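Local atomic coordinates of putative 4-amino-4-deoxychorismate lyase (Thermus thermophilus, PDB entry 2ZGI), a protein that binds pyridoxal 5'-phosphate, belongs to the class-IV aminotransferase family and probably acts as a lyase on 4-amino-4-deoxychorismate. Residues Arg44-Arg47 with His48-Leu52; Arg117-Pro120 with Asp121-Arg124; Gly179-Ile183 with Thr184-Val188. All coordinates share one frame; numbering follows the deposited sequence.

Contact 1 (Arg44-Arg47 with His48-Leu52); sequences RLRR and HALAL. With PLP (pyridoxal-5'-phosphate), chain P; SO4 (sulfate ion), chain O.
The His48 imidazole has CG of Arg44 over one face and a sulfate ion at its edge. That CG stands 3.5 Å from the centroid of the His48 ring and 20° off the ring normal, a CH-pi contact. At the edge, NE2 of His48 donates to sulfate O4 at 2.7 Å. The Arg44 guanidinium meets the cofactor phosphate at its own edge, with NH1 bonded to O3P of pyridoxal phosphate at 2.6 Å and NH2, which also bonds to Thr26 OG1, only weakly to the same oxygen. The Arg47 guanidinium has CA of Arg44 over one face and works edge-on too: its NE reaches sulfate O3 at 2.7 Å, almost straight at 177°. On Arg46 the partner is apolar, CD1 of Leu50 lying over one guanidinium face, 3.5 Å from NH1. With chi1 at -176°, the Arg44 chain leaves on the carbonyl side, and its methylene part passes over the ring before a bend at chi3 turns the tip toward the phosphate. The helical bond from His48 N to Arg44 O, 2.8 Å, keeps that pair one turn apart on helix 38-51. This turn thus presents donors to the cofactor phosphate, whose charge Arg44 probably offsets in part, and to a sulfate probably from the crystallisation liquor.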
ATOM      1  N   ARG D  44       7.398 -10.241  30.439  1.00 26.08           N
ATOM      2  CA  ARG D  44       7.320  -9.943  29.001  1.00 26.14           C
ATOM      3  C   ARG D  44       8.489 -10.533  28.209  1.00 25.86           C
ATOM      4  O   ARG D  44       8.285 -11.131  27.150  1.00 26.29           O
ATOM      5  CB  ARG D  44       7.243  -8.438  28.750  1.00 26.42           C
ATOM      6  CG  ARG D  44       7.068  -8.119  27.244  1.00 25.16           C
ATOM      7  CD  ARG D  44       6.752  -6.657  26.995  1.00 25.39           C
ATOM      8  NE  ARG D  44       7.947  -5.851  27.205  1.00 26.51           N
ATOM      9  CZ  ARG D  44       7.985  -4.522  27.139  1.00 27.32           C
ATOM     10  NH1 ARG D  44       6.871  -3.816  26.861  1.00 25.96           N
ATOM     11  NH2 ARG D  44       9.140  -3.902  27.375  1.00 25.19           N
ATOM     12  N   LEU D  45       9.709 -10.351  28.726  1.00 26.37           N
ATOM     13  CA  LEU D  45      10.932 -10.798  28.056  1.00 24.67           C
ATOM     14  C   LEU D  45      10.901 -12.305  27.832  1.00 25.57           C
ATOM     15  O   LEU D  45      11.208 -12.791  26.742  1.00 23.94           O
ATOM     16  CB  LEU D  45      12.190 -10.376  28.865  1.00 25.60           C
ATOM     17  CG  LEU D  45      13.570 -10.629  28.240  1.00 23.45           C
ATOM     18  CD1 LEU D  45      13.757  -9.788  26.959  1.00 21.75           C
ATOM     19  CD2 LEU D  45      14.746 -10.379  29.225  1.00 24.13           C
ATOM     20  N   ARG D  46      10.503 -13.060  28.859  1.00 25.64           N
ATOM     21  CA  ARG D  46      10.316 -14.506  28.688  1.00 26.48           C
ATOM     22  C   ARG D  46       9.245 -14.828  27.640  1.00 26.04           C
ATOM     23  O   ARG D  46       9.416 -15.765  26.869  1.00 25.90           O
ATOM     24  CB  ARG D  46       9.928 -15.166  30.025  1.00 27.00           C
ATOM     25  CG  ARG D  46       9.646 -16.662  29.959  1.00 30.33           C
ATOM     26  CD  ARG D  46       9.406 -17.179  31.383  1.00 35.93           C
ATOM     27  NE  ARG D  46       9.616 -18.620  31.433  1.00 43.95           N
ATOM     28  CZ  ARG D  46       8.689 -19.536  31.139  1.00 47.13           C
ATOM     29  NH1 ARG D  46       7.448 -19.171  30.785  1.00 46.88           N
ATOM     30  NH2 ARG D  46       9.006 -20.832  31.198  1.00 48.22           N
ATOM     31  N   ARG D  47       8.143 -14.076  27.645  1.00 26.64           N
ATOM     32  CA  ARG D  47       7.034 -14.305  26.701  1.00 27.40           C
ATOM     33  C   ARG D  47       7.490 -14.055  25.260  1.00 27.21           C
ATOM     34  O   ARG D  47       7.236 -14.846  24.363  1.00 27.02           O
ATOM     35  CB  ARG D  47       5.848 -13.392  27.011  1.00 27.92           C
ATOM     36  CG  ARG D  47       4.875 -13.932  28.078  1.00 31.83           C
ATOM     37  CD  ARG D  47       3.548 -13.185  28.071  1.00 32.89           C
ATOM     38  NE  ARG D  47       3.699 -11.743  28.277  1.00 33.49           N
ATOM     39  CZ  ARG D  47       3.668 -11.157  29.474  1.00 35.95           C
ATOM     40  NH1 ARG D  47       3.503 -11.900  30.574  1.00 37.62           N
ATOM     41  NH2 ARG D  47       3.788  -9.841  29.576  1.00 35.55           N
ATOM     42  N   HIS D  48       8.193 -12.947  25.062  1.00 27.22           N
ATOM     43  CA  HIS D  48       8.720 -12.597  23.758  1.00 26.21           C
ATOM     44  C   HIS D  48       9.759 -13.607  23.247  1.00 26.99           C
ATOM     45  O   HIS D  48       9.672 -14.068  22.094  1.00 26.86           O
ATOM     46  CB  HIS D  48       9.240 -11.155  23.811  1.00 25.90           C
ATOM     47  CG  HIS D  48       8.132 -10.149  23.898  1.00 23.69           C
ATOM     48  ND1 HIS D  48       8.334  -8.790  23.804  1.00 26.88           N
ATOM     49  CD2 HIS D  48       6.796 -10.319  24.040  1.00 24.11           C
ATOM     50  CE1 HIS D  48       7.172  -8.163  23.902  1.00 27.57           C
ATOM     51  NE2 HIS D  48       6.223  -9.072  24.059  1.00 27.48           N
ATOM     52  N   ALA D  49      10.693 -14.004  24.114  1.00 26.44           N
ATOM     53  CA  ALA D  49      11.657 -15.057  23.781  1.00 27.39           C
ATOM     54  C   ALA D  49      10.973 -16.365  23.391  1.00 27.80           C
ATOM     55  O   ALA D  49      11.274 -16.952  22.356  1.00 27.31           O
ATOM     56  CB  ALA D  49      12.665 -15.276  24.962  1.00 26.84           C
ATOM     57  N   LEU D  50      10.024 -16.825  24.206  1.00 29.42           N
ATOM     58  CA  LEU D  50       9.376 -18.098  23.884  1.00 30.15           C
ATOM     59  C   LEU D  50       8.587 -18.033  22.552  1.00 30.46           C
ATOM     60  O   LEU D  50       8.589 -19.007  21.781  1.00 31.01           O
ATOM     61  CB  LEU D  50       8.546 -18.652  25.066  1.00 30.90           C
ATOM     62  CG  LEU D  50       9.038 -18.622  26.548  1.00 33.26           C
ATOM     63  CD1 LEU D  50       8.416 -19.716  27.443  1.00 36.33           C
ATOM     64  CD2 LEU D  50      10.594 -18.544  26.799  1.00 33.70           C
ATOM     65  N   ALA D  51       7.966 -16.885  22.263  1.00 30.22           N
ATOM     66  CA  ALA D  51       7.161 -16.733  21.039  1.00 30.99           C
ATOM     67  C   ALA D  51       8.025 -16.846  19.771  1.00 31.43           C
ATOM     68  O   ALA D  51       7.565 -17.278  18.723  1.00 31.89           O
ATOM     69  CB  ALA D  51       6.397 -15.390  21.055  1.00 30.37           C
ATOM     70  N   LEU D  52       9.299 -16.502  19.903  1.00 31.34           N
ATOM     71  CA  LEU D  52      10.170 -16.361  18.771  1.00 31.52           C
ATOM     72  C   LEU D  52      11.205 -17.489  18.732  1.00 31.78           C
ATOM     73  O   LEU D  52      12.213 -17.400  18.024  1.00 32.01           O
ATOM     74  CB  LEU D  52      10.819 -14.969  18.826  1.00 31.88           C
ATOM     75  CG  LEU D  52       9.762 -13.864  18.597  1.00 32.15           C
ATOM     76  CD1 LEU D  52      10.393 -12.519  18.535  1.00 31.30           C
ATOM     77  CD2 LEU D  52       8.961 -14.114  17.329  1.00 33.85           C
TER
HETATM   78  N1  PLP P 248       6.931   1.013  21.326  1.00 23.95           N
HETATM   79  C2  PLP P 248       8.024   0.353  20.892  1.00 26.20           C
HETATM   80  C2A PLP P 248       8.194   0.107  19.421  1.00 23.33           C
HETATM   81  C3  PLP P 248       8.995  -0.076  21.804  1.00 24.02           C
HETATM   82  O3  PLP P 248      10.083  -0.738  21.318  1.00 25.60           O
HETATM   83  C4  PLP P 248       8.793   0.155  23.170  1.00 25.07           C
HETATM   84  C4A PLP P 248       9.762  -0.314  24.234  1.00 24.21           C
HETATM   85  C5  PLP P 248       7.637   0.810  23.589  1.00 23.38           C
HETATM   86  C6  PLP P 248       6.721   1.226  22.624  1.00 26.52           C
HETATM   87  C5A PLP P 248       7.363   1.132  25.043  1.00 26.39           C
HETATM   88  O4P PLP P 248       7.170  -0.004  25.887  1.00 26.61           O
HETATM   89  P   PLP P 248       7.372   0.028  27.475  1.00 26.49           P
HETATM   90  O1P PLP P 248       6.335   0.963  28.044  1.00 24.81           O
HETATM   91  O2P PLP P 248       8.758   0.542  27.796  1.00 27.97           O
HETATM   92  O3P PLP P 248       7.181  -1.426  27.761  1.00 24.24           O
HETATM   93  S   SO4 O 247       3.199  -8.990  25.681  1.00 49.51           S
HETATM   94  O1  SO4 O 247       2.293  -9.439  24.617  1.00 50.56           O
HETATM   95  O2  SO4 O 247       2.478  -8.471  26.833  1.00 48.74           O
HETATM   96  O3  SO4 O 247       4.048 -10.101  26.131  1.00 48.94           O
HETATM   97  O4  SO4 O 247       3.999  -7.888  25.131  1.00 50.19           O

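Contact 2 (Arg117-Pro120 with Asp121-Arg124)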
ATOM      1  N   ARG D 117       6.008   1.195   8.421  1.00 25.57           N
ATOM      2  CA  ARG D 117       5.136   0.165   8.998  1.00 26.70           C
ATOM      3  C   ARG D 117       5.902  -0.713  10.003  1.00 27.07           C
ATOM      4  O   ARG D 117       7.117  -0.931   9.843  1.00 27.37           O
ATOM      5  CB  ARG D 117       4.584  -0.757   7.888  1.00 25.77           C
ATOM      6  CG  ARG D 117       3.296  -0.253   7.201  1.00 25.65           C
ATOM      7  CD  ARG D 117       3.481   1.037   6.443  1.00 25.65           C
ATOM      8  NE  ARG D 117       4.453   0.909   5.360  1.00 23.63           N
ATOM      9  CZ  ARG D 117       4.175   0.495   4.123  1.00 26.01           C
ATOM     10  NH1 ARG D 117       2.955   0.113   3.802  1.00 27.18           N
ATOM     11  NH2 ARG D 117       5.144   0.400   3.217  1.00 27.17           N
ATOM     12  N   VAL D 118       5.185  -1.190  11.025  1.00 27.33           N
ATOM     13  CA  VAL D 118       5.620  -2.350  11.827  1.00 27.37           C
ATOM     14  C   VAL D 118       5.600  -3.638  10.968  1.00 28.26           C
ATOM     15  O   VAL D 118       4.981  -3.685   9.866  1.00 27.80           O
ATOM     16  CB  VAL D 118       4.773  -2.505  13.110  1.00 27.53           C
ATOM     17  CG1 VAL D 118       4.850  -1.228  13.933  1.00 27.92           C
ATOM     18  CG2 VAL D 118       3.288  -2.823  12.771  1.00 25.28           C
ATOM     19  N   HIS D 119       6.335  -4.652  11.419  1.00 27.34           N
ATOM     20  CA  HIS D 119       6.220  -5.944  10.802  1.00 28.59           C
ATOM     21  C   HIS D 119       4.952  -6.678  11.246  1.00 28.94           C
ATOM     22  O   HIS D 119       4.616  -6.707  12.441  1.00 30.47           O
ATOM     23  CB  HIS D 119       7.438  -6.823  11.022  1.00 27.89           C
ATOM     24  CG  HIS D 119       7.400  -8.055  10.178  1.00 28.31           C
ATOM     25  ND1 HIS D 119       6.602  -9.136  10.484  1.00 27.11           N
ATOM     26  CD2 HIS D 119       7.988  -8.340   8.995  1.00 25.69           C
ATOM     27  CE1 HIS D 119       6.739 -10.058   9.552  1.00 27.54           C
ATOM     28  NE2 HIS D 119       7.576  -9.598   8.639  1.00 30.09           N
ATOM     29  N   PRO D 120       4.232  -7.271  10.281  1.00 29.57           N
ATOM     30  CA  PRO D 120       2.956  -7.880  10.583  1.00 29.51           C
ATOM     31  C   PRO D 120       3.085  -8.954  11.657  1.00 29.20           C
ATOM     32  O   PRO D 120       2.181  -9.118  12.468  1.00 29.82           O
ATOM     33  CB  PRO D 120       2.549  -8.505   9.244  1.00 29.25           C
ATOM     34  CG  PRO D 120       3.178  -7.651   8.266  1.00 30.70           C
ATOM     35  CD  PRO D 120       4.513  -7.304   8.834  1.00 29.30           C
ATOM     36  N   ASP D 121       4.198  -9.668  11.668  1.00 28.49           N
ATOM     37  CA  ASP D 121       4.333 -10.792  12.595  1.00 28.55           C
ATOM     38  C   ASP D 121       5.129 -10.485  13.869  1.00 27.86           C
ATOM     39  O   ASP D 121       5.048 -11.243  14.836  1.00 28.24           O
ATOM     40  CB  ASP D 121       4.944 -12.010  11.891  1.00 27.24           C
ATOM     41  CG  ASP D 121       4.149 -12.460  10.682  1.00 28.00           C
ATOM     42  OD1 ASP D 121       2.975 -12.871  10.794  1.00 25.87           O
ATOM     43  OD2 ASP D 121       4.737 -12.406   9.596  1.00 29.15           O
ATOM     44  N   LEU D 122       5.903  -9.407  13.856  1.00 26.86           N
ATOM     45  CA  LEU D 122       6.780  -9.081  14.977  1.00 26.62           C
ATOM     46  C   LEU D 122       6.386  -7.833  15.754  1.00 25.70           C
ATOM     47  O   LEU D 122       7.072  -7.457  16.723  1.00 25.05           O
ATOM     48  CB  LEU D 122       8.232  -8.970  14.507  1.00 26.89           C
ATOM     49  CG  LEU D 122       8.833 -10.112  13.664  1.00 29.59           C
ATOM     50  CD1 LEU D 122      10.277  -9.776  13.295  1.00 29.88           C
ATOM     51  CD2 LEU D 122       8.738 -11.499  14.334  1.00 30.52           C
ATOM     52  N   ALA D 123       5.307  -7.172  15.324  1.00 24.06           N
ATOM     53  CA  ALA D 123       4.883  -5.897  15.907  1.00 24.24           C
ATOM     54  C   ALA D 123       4.587  -6.003  17.397  1.00 23.87           C
ATOM     55  O   ALA D 123       4.752  -5.040  18.161  1.00 24.04           O
ATOM     56  CB  ALA D 123       3.631  -5.393  15.188  1.00 24.30           C
ATOM     57  N   ARG D 124       4.160  -7.186  17.812  1.00 24.19           N
ATOM     58  CA  ARG D 124       3.739  -7.377  19.181  1.00 25.52           C
ATOM     59  C   ARG D 124       4.931  -7.696  20.080  1.00 26.44           C
ATOM     60  O   ARG D 124       4.786  -7.667  21.307  1.00 27.79           O
ATOM     61  CB  ARG D 124       2.684  -8.479  19.268  1.00 25.15           C
ATOM     62  CG  ARG D 124       3.090  -9.759  18.530  1.00 29.32           C
ATOM     63  CD  ARG D 124       1.944 -10.802  18.484  1.00 34.40           C
ATOM     64  NE  ARG D 124       1.482 -11.107  19.834  1.00 39.70           N
ATOM     65  CZ  ARG D 124       0.581 -12.036  20.158  1.00 42.75           C
ATOM     66  NH1 ARG D 124      -0.000 -12.790  19.231  1.00 43.41           N
ATOM     67  NH2 ARG D 124       0.262 -12.202  21.431  1.00 43.29           N
TER
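His119 folds its side chain back over the turn that follows it and accepts a hydrogen bond from the amide of Asp121: ND1 of His119 lies 2.7 Å from Asp121 N. The ring reaches that amide because CG lies opposite the backbone N (chi1 -170°), beside the carbonyl carbon, with the ring turned by a chi2 of -77°. The amide sits near the ring edge but is tilted out of the ring plane. CD of Pro120 lies over one face of the same ring. OD2 of Asp121 comes within 3.1 Å of CE1 of His119, the ring and carboxylate planes standing 46° apart. Residues His119 to Leu122 form a type I beta turn, Pro120 and Asp121 at its corners. It follows strand 111-117, which Val118 prolongs through backbone hydrogen bonding to Leu151 of strand 147-151, and it precedes helix 131-142. Weak bonds to O of His119 come from Leu122 N at 3.3 Å and Ala123 N at 3.0 Å. CG2 of Val118, which lies between its backbone N and carbonyl carbon, touches CB of Ala123 at 3.5 Å. Two polar ends reach the second subunit: NE2 of His119 bonds to O of Arg117 of the second subunit, and OD1 of Asp121 forms an intersubunit salt bridge with NH2 of Arg117 of the second subunit, each interaction being repeated in the reverse sense.

Contact 3 (Gly179-Ile183 with Thr184-Val188); sequences GLEGI and TREKV. With PLP (pyridoxal-5'-phosphate), chain P.
The phosphate-binding end of helix 183-194 is built here, where Gly182 at the N-cap leads the chain into Ile183 and Thr184, and O of Gly182 and of Ile183 receive the first helical bonds. Lys187 N donates to O of Ile183 at 3.1 Å, while the bond from Glu186 N to O of Gly182 is long and weak. Amides at this end point to the cofactor: Ile183 N bonds to O3P of pyridoxal phosphate at 2.9 Å, and Thr184 N to O1P at 3.0 Å. Thr184 adds its hydroxyl, since a chi1 of -51° sets OG1 beside the backbone N, from where it donates to O1P at 2.9 Å. The helix dipole probably favours the anion as well. CA of Gly182 lies 3.5 Å from O3P of the cofactor, and CD2 of Leu180 packs against C4 of its pyridine ring at 3.3 Å. Two waters lie at the edge of the Arg185 guanidinium; one accepts from NE at 2.7 Å and donates to O of Gly182, and NH1 bonds to O of Pro165. Glu181 and Glu186 cross at about a right angle, carboxylate planes 44° apart, with OE2 of Glu186 against CG of Glu181. That OE2 lies 3.8 Å from OE1 of Glu181, a like-charge approach probably eased by its salt bridge with Arg201. With an alanine in place of Glu186, Arg201 would probably lose this carboxylate partner, and a gap would open beside CG of Glu181. Lys187 forms a salt bridge with Glu40 and a cation-pi contact with Trp37, Val188 packs on helix 233-239, Arg185 rests on strand 172-176, and Ile183 meets Arg44 of helix 38-51.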
ATOM      1  N   GLY D 179       0.449  -2.569  17.937  1.00 27.64           N
ATOM      2  CA  GLY D 179       1.881  -2.416  18.145  1.00 27.94           C
ATOM      3  C   GLY D 179       2.337  -3.290  19.305  1.00 29.05           C
ATOM      4  O   GLY D 179       1.761  -4.345  19.570  1.00 28.70           O
ATOM      5  N   LEU D 180       3.370  -2.838  19.999  1.00 29.53           N
ATOM      6  CA  LEU D 180       3.840  -3.501  21.214  1.00 31.69           C
ATOM      7  C   LEU D 180       2.882  -3.202  22.363  1.00 32.77           C
ATOM      8  O   LEU D 180       2.496  -2.052  22.554  1.00 32.87           O
ATOM      9  CB  LEU D 180       5.250  -2.979  21.543  1.00 31.64           C
ATOM     10  CG  LEU D 180       5.879  -3.394  22.885  1.00 32.99           C
ATOM     11  CD1 LEU D 180       5.961  -4.900  23.005  1.00 33.96           C
ATOM     12  CD2 LEU D 180       7.238  -2.782  23.008  1.00 32.97           C
ATOM     13  N   GLU D 181       2.471  -4.221  23.116  1.00 35.14           N
ATOM     14  CA  GLU D 181       1.836  -3.952  24.410  1.00 36.39           C
ATOM     15  C   GLU D 181       2.948  -3.518  25.367  1.00 36.47           C
ATOM     16  O   GLU D 181       3.652  -4.358  25.984  1.00 36.98           O
ATOM     17  CB  GLU D 181       1.043  -5.130  24.991  1.00 37.14           C
ATOM     18  CG  GLU D 181      -0.034  -4.678  26.020  1.00 39.15           C
ATOM     19  CD  GLU D 181      -0.630  -5.854  26.842  1.00 41.11           C
ATOM     20  OE1 GLU D 181      -1.714  -6.345  26.472  1.00 43.08           O
ATOM     21  OE2 GLU D 181      -0.017  -6.293  27.842  1.00 42.19           O
ATOM     22  N   GLY D 182       3.129  -2.209  25.425  1.00 34.46           N
ATOM     23  CA  GLY D 182       4.010  -1.586  26.360  1.00 33.61           C
ATOM     24  C   GLY D 182       3.532  -1.807  27.785  1.00 33.04           C
ATOM     25  O   GLY D 182       2.317  -1.825  28.079  1.00 32.47           O
ATOM     26  N   ILE D 183       4.511  -1.969  28.664  1.00 31.39           N
ATOM     27  CA  ILE D 183       4.276  -2.117  30.083  1.00 29.99           C
ATOM     28  C   ILE D 183       3.783  -0.792  30.658  1.00 30.69           C
ATOM     29  O   ILE D 183       2.838  -0.783  31.448  1.00 30.44           O
ATOM     30  CB  ILE D 183       5.570  -2.641  30.781  1.00 30.09           C
ATOM     31  CG1 ILE D 183       5.750  -4.125  30.442  1.00 27.81           C
ATOM     32  CG2 ILE D 183       5.540  -2.411  32.308  1.00 26.70           C
ATOM     33  CD1 ILE D 183       7.187  -4.629  30.510  1.00 29.63           C
ATOM     34  N   THR D 184       4.410   0.324  30.264  1.00 30.11           N
ATOM     35  CA  THR D 184       4.037   1.632  30.796  1.00 30.81           C
ATOM     36  C   THR D 184       2.585   1.939  30.470  1.00 31.02           C
ATOM     37  O   THR D 184       1.831   2.335  31.349  1.00 30.84           O
ATOM     38  CB  THR D 184       4.965   2.774  30.314  1.00 30.82           C
ATOM     39  OG1 THR D 184       6.329   2.399  30.555  1.00 30.86           O
ATOM     40  CG2 THR D 184       4.680   4.038  31.072  1.00 31.86           C
ATOM     41  N   ARG D 185       2.187   1.701  29.225  1.00 31.35           N
ATOM     42  CA  ARG D 185       0.812   1.967  28.811  1.00 31.80           C
ATOM     43  C   ARG D 185      -0.217   1.248  29.703  1.00 31.92           C
ATOM     44  O   ARG D 185      -1.168   1.864  30.213  1.00 32.07           O
ATOM     45  CB  ARG D 185       0.612   1.565  27.356  1.00 31.82           C
ATOM     46  CG  ARG D 185      -0.726   2.037  26.844  1.00 33.85           C
ATOM     47  CD  ARG D 185      -0.714   2.252  25.345  1.00 34.94           C
ATOM     48  NE  ARG D 185      -0.401   1.028  24.611  1.00 34.46           N
ATOM     49  CZ  ARG D 185      -0.406   0.956  23.290  1.00 35.99           C
ATOM     50  NH1 ARG D 185      -0.722   2.037  22.569  1.00 32.48           N
ATOM     51  NH2 ARG D 185      -0.116  -0.202  22.694  1.00 35.72           N
ATOM     52  N   GLU D 186      -0.004  -0.046  29.902  1.00 32.23           N
ATOM     53  CA  GLU D 186      -0.855  -0.830  30.812  1.00 33.01           C
ATOM     54  C   GLU D 186      -0.929  -0.249  32.232  1.00 33.08           C
ATOM     55  O   GLU D 186      -1.990  -0.216  32.852  1.00 33.49           O
ATOM     56  CB  GLU D 186      -0.417  -2.292  30.805  1.00 32.55           C
ATOM     57  CG  GLU D 186      -0.655  -2.972  29.440  1.00 33.61           C
ATOM     58  CD  GLU D 186      -2.117  -2.928  28.994  1.00 36.93           C
ATOM     59  OE1 GLU D 186      -3.041  -3.027  29.860  1.00 35.70           O
ATOM     60  OE2 GLU D 186      -2.336  -2.778  27.769  1.00 35.83           O
ATOM     61  N   LYS D 187       0.201   0.223  32.735  1.00 33.44           N
ATOM     62  CA  LYS D 187       0.240   0.882  34.023  1.00 33.74           C
ATOM     63  C   LYS D 187      -0.536   2.191  33.964  1.00 33.78           C
ATOM     64  O   LYS D 187      -1.273   2.505  34.893  1.00 33.76           O
ATOM     65  CB  LYS D 187       1.685   1.131  34.482  1.00 34.09           C
ATOM     66  CG  LYS D 187       2.553  -0.127  34.641  1.00 34.50           C
ATOM     67  CD  LYS D 187       1.852  -1.273  35.363  1.00 36.13           C
ATOM     68  CE  LYS D 187       2.884  -2.274  35.865  1.00 36.70           C
ATOM     69  NZ  LYS D 187       2.433  -3.003  37.054  1.00 38.45           N
ATOM     70  N   VAL D 188      -0.382   2.944  32.875  1.00 34.25           N
ATOM     71  CA  VAL D 188      -1.110   4.206  32.737  1.00 34.46           C
ATOM     72  C   VAL D 188      -2.631   3.950  32.714  1.00 35.93           C
ATOM     73  O   VAL D 188      -3.392   4.646  33.402  1.00 36.61           O
ATOM     74  CB  VAL D 188      -0.630   5.063  31.551  1.00 34.14           C
ATOM     75  CG1 VAL D 188      -1.572   6.232  31.324  1.00 32.09           C
ATOM     76  CG2 VAL D 188       0.788   5.599  31.810  1.00 30.65           C
TER
HETATM   77  N1  PLP P 248       6.931   1.013  21.326  1.00 23.95           N
HETATM   78  C2  PLP P 248       8.024   0.353  20.892  1.00 26.20           C
HETATM   79  C2A PLP P 248       8.194   0.107  19.421  1.00 23.33           C
HETATM   80  C3  PLP P 248       8.995  -0.076  21.804  1.00 24.02           C
HETATM   81  O3  PLP P 248      10.083  -0.738  21.318  1.00 25.60           O
HETATM   82  C4  PLP P 248       8.793   0.155  23.170  1.00 25.07           C
HETATM   83  C4A PLP P 248       9.762  -0.314  24.234  1.00 24.21           C
HETATM   84  C5  PLP P 248       7.637   0.810  23.589  1.00 23.38           C
HETATM   85  C6  PLP P 248       6.721   1.226  22.624  1.00 26.52           C
HETATM   86  C5A PLP P 248       7.363   1.132  25.043  1.00 26.39           C
HETATM   87  O4P PLP P 248       7.170  -0.004  25.887  1.00 26.61           O
HETATM   88  P   PLP P 248       7.372   0.028  27.475  1.00 26.49           P
HETATM   89  O1P PLP P 248       6.335   0.963  28.044  1.00 24.81           O
HETATM   90  O2P PLP P 248       8.758   0.542  27.796  1.00 27.97           O
HETATM   91  O3P PLP P 248       7.181  -1.426  27.761  1.00 24.24           O
HETATM   92  O   HOH W   1      -0.417  -1.474  20.383  1.00 40.28           O
HETATM   93  O   HOH W   2       0.847  -1.240  25.337  1.00 53.03           O

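Contacts 1 and 3 converge on the cofactor phosphate, where O3P is bonded from two separate parts of the chain, by Arg44 and by the amide of Ile183. Their centres lie about 16 Å apart, but their side chains touch: CZ of Arg44 is 3.5 Å from CD1 of Ile183, and CE1 of His48 is 3.6 Å from CD1 of Leu180. Contact 2 binds no phosphate oxygen; the Val118 side chain comes only to about 7 Å from pyridoxal phosphate. Its end still closes on both neighbours, O of Arg124 lying 3.5 Å from CD1 of Leu180 and 3.4 Å from NE2 of His48. Leu180 is therefore the common neighbour of contacts 1 and 2 beside the cofactor ring.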